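Local coordinates for predicted flavin-nucleotide-binding protein from COG3576 family structurally related to pyridoxine 5'-phosphate oxidase (Lactobacillus delbrueckii subsp. bulgaricus, PDB 2HTD), which probably binds a flavin nucleotide, as a putative oxidoreductase of the pyridoxamine 5'-phosphate oxidase family, at residues B[65-79]-B[123-135]. Sequence-based numbering, arbitrary orientation.
Sequences PSHLQYLEKTKGEAY and TEFPNAFVVNLNI. With SO4 (sulfate ion), chain C; SO4 (sulfate ion), chain I.
Two neighbouring strands of the antiparallel sheet of this probable FMN-binding split barrel meet here: 67-72 lies beside 129-135, their axes 4.5 Å apart at 158°. Leu68-Leu133, Tyr70-Val131 and Glu72-Phe129 are hydrogen-bonded pairs, each joined by two backbone bonds, such as Glu72 N to Phe129 O at 2.7 Å. On the face that carries Tyr70, Val131 places CB over one face of the phenol ring, a CH-pi contact 3.9 Å from the ring centroid. Tyr70 takes the crowded position between backbone N and carbonyl carbon (chi1 71°), bringing its ring alongside this compact, beta-branched neighbour; its OH is buried without a partner. Gln69, Leu71, Val130 and Asn132 point to the other face, which helix 114-120 covers. There the extended chain of Gln69 carries NE2 to Asn132 OD1 (2.8 Å, 173° at the hydrogen), the acceptor lying almost in the plane of the Gln69 amide; Asn132 ND2 turns to Tyr115, so both its ends are engaged.

Where the strands end, two lysines that follow strand 67-72 meet phenylalanines of the other segment. The aliphatic chain of Lys75 lies across the Phe129 ring with CE over its centre, and NZ goes on to Asn127 O (2.8 Å); the ring face offers the methylenes a CH-pi contact and its pi electrons attract the NZ charge (cation-pi). Tyr79 meets Phe129 obliquely, its OH bonded to Glu111. Lys73 likewise sets CE 3.8 Å from the Phe125 centroid, NZ also reaching a sulfate oxygen. A second sulfate, like the first probably from the crystallisation liquor, accepts from Glu77 N and Ala78 N where helix 77-83 starts. The antiparallel sheet with helix 114-120 on one face is consistent with the split-barrel fold of the pyridoxamine 5'-phosphate oxidase family.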
loop_
_atom_site.group_PDB
_atom_site.type_symbol
_atom_site.label_atom_id
_atom_site.label_comp_id
_atom_site.label_asym_id
_atom_site.label_seq_id
_atom_site.Cartn_x
_atom_site.Cartn_y
_atom_site.Cartn_z
ATOM N N PRO B 65 -5.920 14.836 14.539
ATOM C CA PRO B 65 -6.754 13.714 14.099
ATOM C C PRO B 65 -7.159 13.724 12.627
ATOM O O PRO B 65 -7.523 12.668 12.111
ATOM C CB PRO B 65 -7.998 13.832 14.997
ATOM C CG PRO B 65 -7.498 14.521 16.212
ATOM C CD PRO B 65 -6.501 15.516 15.703
ATOM N N SER B 66 -7.057 14.876 11.951
ATOM C CA SER B 66 -7.389 14.926 10.515
ATOM C C SER B 66 -6.227 15.235 9.606
ATOM O O SER B 66 -6.453 15.453 8.406
ATOM C CB SER B 66 -8.471 15.972 10.288
ATOM O OG SER B 66 -9.610 15.688 11.085
ATOM N N HIS B 67 -5.009 15.289 10.148
ATOM C CA HIS B 67 -3.816 15.640 9.360
ATOM C C HIS B 67 -2.574 14.864 9.722
ATOM O O HIS B 67 -2.205 14.751 10.878
ATOM C CB HIS B 67 -3.493 17.133 9.492
ATOM C CG HIS B 67 -4.597 18.020 9.038
ATOM N ND1 HIS B 67 -5.635 18.365 9.863
ATOM C CD2 HIS B 67 -4.875 18.560 7.830
ATOM C CE1 HIS B 67 -6.482 19.136 9.205
ATOM N NE2 HIS B 67 -6.050 19.255 7.963
ATOM N N LEU B 68 -1.893 14.357 8.695
ATOM C CA LEU B 68 -0.643 13.671 8.824
ATOM C C LEU B 68 0.433 14.423 8.082
ATOM O O LEU B 68 0.142 15.337 7.331
ATOM C CB LEU B 68 -0.737 12.258 8.245
ATOM C CG LEU B 68 -1.916 11.427 8.795
ATOM C CD1 LEU B 68 -2.176 10.229 7.892
ATOM C CD2 LEU B 68 -1.649 10.993 10.195
ATOM N N GLN B 69 1.677 14.026 8.298
ATOM C CA GLN B 69 2.804 14.660 7.642
ATOM C C GLN B 69 3.950 13.687 7.474
ATOM O O GLN B 69 4.198 12.872 8.367
ATOM C CB GLN B 69 3.246 15.869 8.482
ATOM C CG GLN B 69 4.423 16.637 7.900
ATOM C CD GLN B 69 4.816 17.782 8.776
ATOM O OE1 GLN B 69 5.568 17.620 9.738
ATOM N NE2 GLN B 69 4.315 18.970 8.454
ATOM N N TYR B 70 4.688 13.767 6.367
ATOM C CA TYR B 70 5.899 13.002 6.212
ATOM C C TYR B 70 6.926 13.766 5.399
ATOM O O TYR B 70 6.605 14.794 4.796
ATOM C CB TYR B 70 5.613 11.641 5.579
ATOM C CG TYR B 70 5.230 11.656 4.105
ATOM C CD1 TYR B 70 3.921 11.821 3.736
ATOM C CD2 TYR B 70 6.175 11.451 3.118
ATOM C CE1 TYR B 70 3.556 11.822 2.420
ATOM C CE2 TYR B 70 5.827 11.459 1.775
ATOM C CZ TYR B 70 4.519 11.637 1.439
ATOM O OH TYR B 70 4.094 11.624 0.124
ATOM N N LEU B 71 8.165 13.276 5.409
ATOM C CA LEU B 71 9.227 13.854 4.632
ATOM C C LEU B 71 9.391 13.084 3.352
ATOM O O LEU B 71 9.435 11.853 3.346
ATOM C CB LEU B 71 10.538 13.831 5.418
ATOM C CG LEU B 71 10.462 14.458 6.804
ATOM C CD1 LEU B 71 11.824 14.402 7.530
ATOM C CD2 LEU B 71 9.916 15.906 6.781
ATOM N N GLU B 72 9.482 13.823 2.248
ATOM C CA GLU B 72 9.768 13.225 0.972
ATOM C C GLU B 72 11.238 13.453 0.669
ATOM O O GLU B 72 11.656 14.565 0.323
ATOM C CB GLU B 72 8.875 13.812 -0.114
ATOM C CG GLU B 72 9.097 13.189 -1.481
ATOM C CD GLU B 72 8.910 11.672 -1.483
ATOM O OE1 GLU B 72 7.837 11.206 -1.028
ATOM O OE2 GLU B 72 9.820 10.939 -1.931
ATOM N N LYS B 73 12.012 12.389 0.839
ATOM C CA LYS B 73 13.467 12.436 0.685
ATOM C C LYS B 73 13.911 11.950 -0.679
ATOM O O LYS B 73 14.860 12.452 -1.217
ATOM C CB LYS B 73 14.167 11.563 1.755
ATOM C CG LYS B 73 13.762 11.867 3.222
ATOM C CD LYS B 73 14.343 10.822 4.185
ATOM C CE LYS B 73 13.808 10.968 5.602
ATOM N NZ LYS B 73 14.279 9.828 6.502
ATOM N N THR B 74 13.204 10.961 -1.207
ATOM C CA THR B 74 13.600 10.244 -2.420
ATOM C C THR B 74 13.149 11.004 -3.662
ATOM O O THR B 74 13.866 11.060 -4.649
ATOM C CB THR B 74 13.026 8.790 -2.396
ATOM O OG1 THR B 74 13.287 8.115 -3.630
ATOM C CG2 THR B 74 11.546 8.794 -2.178
ATOM N N LYS B 75 11.970 11.612 -3.591
ATOM C CA LYS B 75 11.393 12.326 -4.711
ATOM C C LYS B 75 11.341 11.396 -5.932
ATOM O O LYS B 75 11.864 11.695 -7.005
ATOM C CB LYS B 75 12.176 13.612 -4.945
ATOM C CG LYS B 75 12.156 14.526 -3.694
ATOM C CD LYS B 75 13.271 15.551 -3.739
ATOM C CE LYS B 75 13.445 16.298 -2.430
ATOM N NZ LYS B 75 14.688 17.141 -2.532
ATOM N N GLY B 76 10.711 10.237 -5.709
ATOM C CA GLY B 76 10.602 9.169 -6.709
ATOM C C GLY B 76 9.181 9.092 -7.255
ATOM O O GLY B 76 8.550 10.119 -7.488
ATOM N N GLU B 77 8.685 7.882 -7.487
ATOM C CA GLU B 77 7.357 7.734 -8.119
ATOM C C GLU B 77 6.187 8.277 -7.310
ATOM O O GLU B 77 5.332 8.939 -7.885
ATOM C CB GLU B 77 7.041 6.293 -8.485
ATOM C CG GLU B 77 5.945 6.248 -9.557
ATOM C CD GLU B 77 5.395 4.871 -9.835
ATOM O OE1 GLU B 77 6.205 3.908 -10.003
ATOM O OE2 GLU B 77 4.140 4.776 -9.920
ATOM N N ALA B 78 6.125 7.984 -6.013
ATOM C CA ALA B 78 5.070 8.548 -5.188
ATOM C C ALA B 78 5.054 10.073 -5.317
ATOM O O ALA B 78 4.014 10.682 -5.458
ATOM C CB ALA B 78 5.217 8.144 -3.732
ATOM N N TYR B 79 6.224 10.693 -5.262
ATOM C CA TYR B 79 6.286 12.141 -5.298
ATOM C C TYR B 79 5.826 12.646 -6.648
ATOM O O TYR B 79 5.033 13.573 -6.715
ATOM C CB TYR B 79 7.674 12.643 -4.944
ATOM C CG TYR B 79 7.943 14.047 -5.456
ATOM C CD1 TYR B 79 7.475 15.152 -4.776
ATOM C CD2 TYR B 79 8.623 14.249 -6.643
ATOM C CE1 TYR B 79 7.699 16.442 -5.249
ATOM C CE2 TYR B 79 8.854 15.537 -7.138
ATOM C CZ TYR B 79 8.379 16.633 -6.428
ATOM O OH TYR B 79 8.612 17.924 -6.909
ATOM N N THR B 123 14.776 18.601 11.831
ATOM C CA THR B 123 15.213 17.332 11.257
ATOM C C THR B 123 16.629 17.469 10.724
ATOM O O THR B 123 17.186 18.554 10.725
ATOM C CB THR B 123 14.332 16.945 10.067
ATOM O OG1 THR B 123 14.744 17.707 8.923
ATOM C CG2 THR B 123 12.833 17.223 10.381
ATOM N N GLU B 124 17.188 16.367 10.231
ATOM C CA GLU B 124 18.502 16.366 9.576
ATOM C C GLU B 124 18.393 16.271 8.043
ATOM O O GLU B 124 19.338 15.883 7.364
ATOM C CB GLU B 124 19.372 15.218 10.111
ATOM C CG GLU B 124 19.344 15.031 11.643
ATOM C CD GLU B 124 20.146 16.041 12.468
ATOM O OE1 GLU B 124 20.773 16.944 11.871
ATOM O OE2 GLU B 124 20.157 15.892 13.734
ATOM N N PHE B 125 17.251 16.668 7.485
ATOM C CA PHE B 125 17.009 16.521 6.053
ATOM C C PHE B 125 16.500 17.840 5.466
ATOM O O PHE B 125 15.347 17.914 4.988
ATOM C CB PHE B 125 15.990 15.393 5.795
ATOM C CG PHE B 125 16.438 14.049 6.295
ATOM C CD1 PHE B 125 17.312 13.276 5.556
ATOM C CD2 PHE B 125 16.006 13.566 7.525
ATOM C CE1 PHE B 125 17.759 12.037 6.038
ATOM C CE2 PHE B 125 16.442 12.337 7.988
ATOM C CZ PHE B 125 17.319 11.581 7.254
ATOM N N PRO B 126 17.362 18.879 5.469
ATOM C CA PRO B 126 16.937 20.216 5.058
ATOM C C PRO B 126 16.482 20.306 3.609
ATOM O O PRO B 126 15.801 21.249 3.255
ATOM C CB PRO B 126 18.208 21.066 5.274
ATOM C CG PRO B 126 19.316 20.105 5.242
ATOM C CD PRO B 126 18.778 18.884 5.892
ATOM N N ASN B 127 16.897 19.355 2.773
ATOM C CA ASN B 127 16.486 19.356 1.373
ATOM C C ASN B 127 15.321 18.451 1.053
ATOM O O ASN B 127 14.875 18.396 -0.076
ATOM C CB ASN B 127 17.674 19.033 0.502
ATOM C CG ASN B 127 18.798 20.036 0.716
ATOM O OD1 ASN B 127 18.540 21.241 0.867
ATOM N ND2 ASN B 127 20.017 19.558 0.777
ATOM N N ALA B 128 14.786 17.764 2.043
ATOM C CA ALA B 128 13.578 16.992 1.803
ATOM C C ALA B 128 12.412 17.941 1.509
ATOM O O ALA B 128 12.444 19.137 1.867
ATOM C CB ALA B 128 13.261 16.144 3.020
ATOM N N PHE B 129 11.359 17.412 0.888
ATOM C CA PHE B 129 10.074 18.107 0.851
ATOM C C PHE B 129 9.177 17.641 1.978
ATOM O O PHE B 129 9.256 16.478 2.418
ATOM C CB PHE B 129 9.350 17.908 -0.468
ATOM C CG PHE B 129 10.151 18.282 -1.671
ATOM C CD1 PHE B 129 11.110 19.287 -1.626
ATOM C CD2 PHE B 129 9.919 17.649 -2.879
ATOM C CE1 PHE B 129 11.836 19.616 -2.751
ATOM C CE2 PHE B 129 10.639 17.994 -4.007
ATOM C CZ PHE B 129 11.596 18.972 -3.945
ATOM N N VAL B 130 8.343 18.549 2.475
ATOM C CA VAL B 130 7.410 18.244 3.546
ATOM C C VAL B 130 6.058 18.057 2.914
ATOM O O VAL B 130 5.559 18.936 2.229
ATOM C CB VAL B 130 7.368 19.390 4.564
ATOM C CG1 VAL B 130 6.257 19.183 5.671
ATOM C CG2 VAL B 130 8.749 19.599 5.168
ATOM N N VAL B 131 5.503 16.866 3.083
ATOM C CA VAL B 131 4.188 16.587 2.546
ATOM C C VAL B 131 3.196 16.495 3.690
ATOM O O VAL B 131 3.337 15.662 4.551
ATOM C CB VAL B 131 4.151 15.306 1.761
ATOM C CG1 VAL B 131 2.731 15.124 1.138
ATOM C CG2 VAL B 131 5.264 15.280 0.721
ATOM N N ASN B 132 2.202 17.369 3.678
ATOM C CA ASN B 132 1.093 17.305 4.614
ATOM C C ASN B 132 -0.059 16.572 3.941
ATOM O O ASN B 132 -0.291 16.730 2.756
ATOM C CB ASN B 132 0.646 18.701 5.024
ATOM C CG ASN B 132 1.560 19.333 6.089
ATOM O OD1 ASN B 132 2.725 19.077 6.136
ATOM N ND2 ASN B 132 1.005 20.187 6.906
ATOM N N LEU B 133 -0.825 15.824 4.728
ATOM C CA LEU B 133 -1.882 14.983 4.190
ATOM C C LEU B 133 -3.142 15.331 4.939
ATOM O O LEU B 133 -3.188 15.202 6.161
ATOM C CB LEU B 133 -1.513 13.520 4.360
ATOM C CG LEU B 133 -0.332 12.995 3.552
ATOM C CD1 LEU B 133 0.040 11.608 4.030
ATOM C CD2 LEU B 133 -0.696 12.985 2.107
ATOM N N ASN B 134 -4.153 15.749 4.199
ATOM C CA ASN B 134 -5.433 16.143 4.733
ATOM C C ASN B 134 -6.370 14.974 4.574
ATOM O O ASN B 134 -6.762 14.599 3.466
ATOM C CB ASN B 134 -6.009 17.358 4.003
ATOM C CG ASN B 134 -4.992 18.481 3.802
ATOM O OD1 ASN B 134 -4.121 18.715 4.643
ATOM N ND2 ASN B 134 -5.088 19.162 2.664
ATOM N N ILE B 135 -6.717 14.377 5.702
ATOM C CA ILE B 135 -7.550 13.215 5.696
ATOM C C ILE B 135 -8.942 13.561 5.207
ATOM O O ILE B 135 -9.587 14.513 5.697
ATOM C CB ILE B 135 -7.622 12.584 7.112
ATOM C CG1 ILE B 135 -6.223 12.075 7.496
ATOM C CG2 ILE B 135 -8.635 11.443 7.112
ATOM C CD1 ILE B 135 -6.094 11.568 8.906
HETATM S S SO4 C . 9.408 5.690 -4.736
HETATM O O1 SO4 C . 10.243 6.646 -4.011
HETATM O O2 SO4 C . 8.018 6.106 -4.610
HETATM O O3 SO4 C . 9.842 5.641 -6.136
HETATM O O4 SO4 C . 9.670 4.372 -4.185
HETATM S S SO4 I . 11.154 7.764 4.761
HETATM O O1 SO4 I . 12.143 7.934 5.841
HETATM O O2 SO4 I . 11.757 8.120 3.452
HETATM O O3 SO4 I . 10.887 6.313 4.569
HETATM O O4 SO4 I . 9.936 8.538 5.041
HETATM O O HOH W 1 -8.166 16.959 6.804
#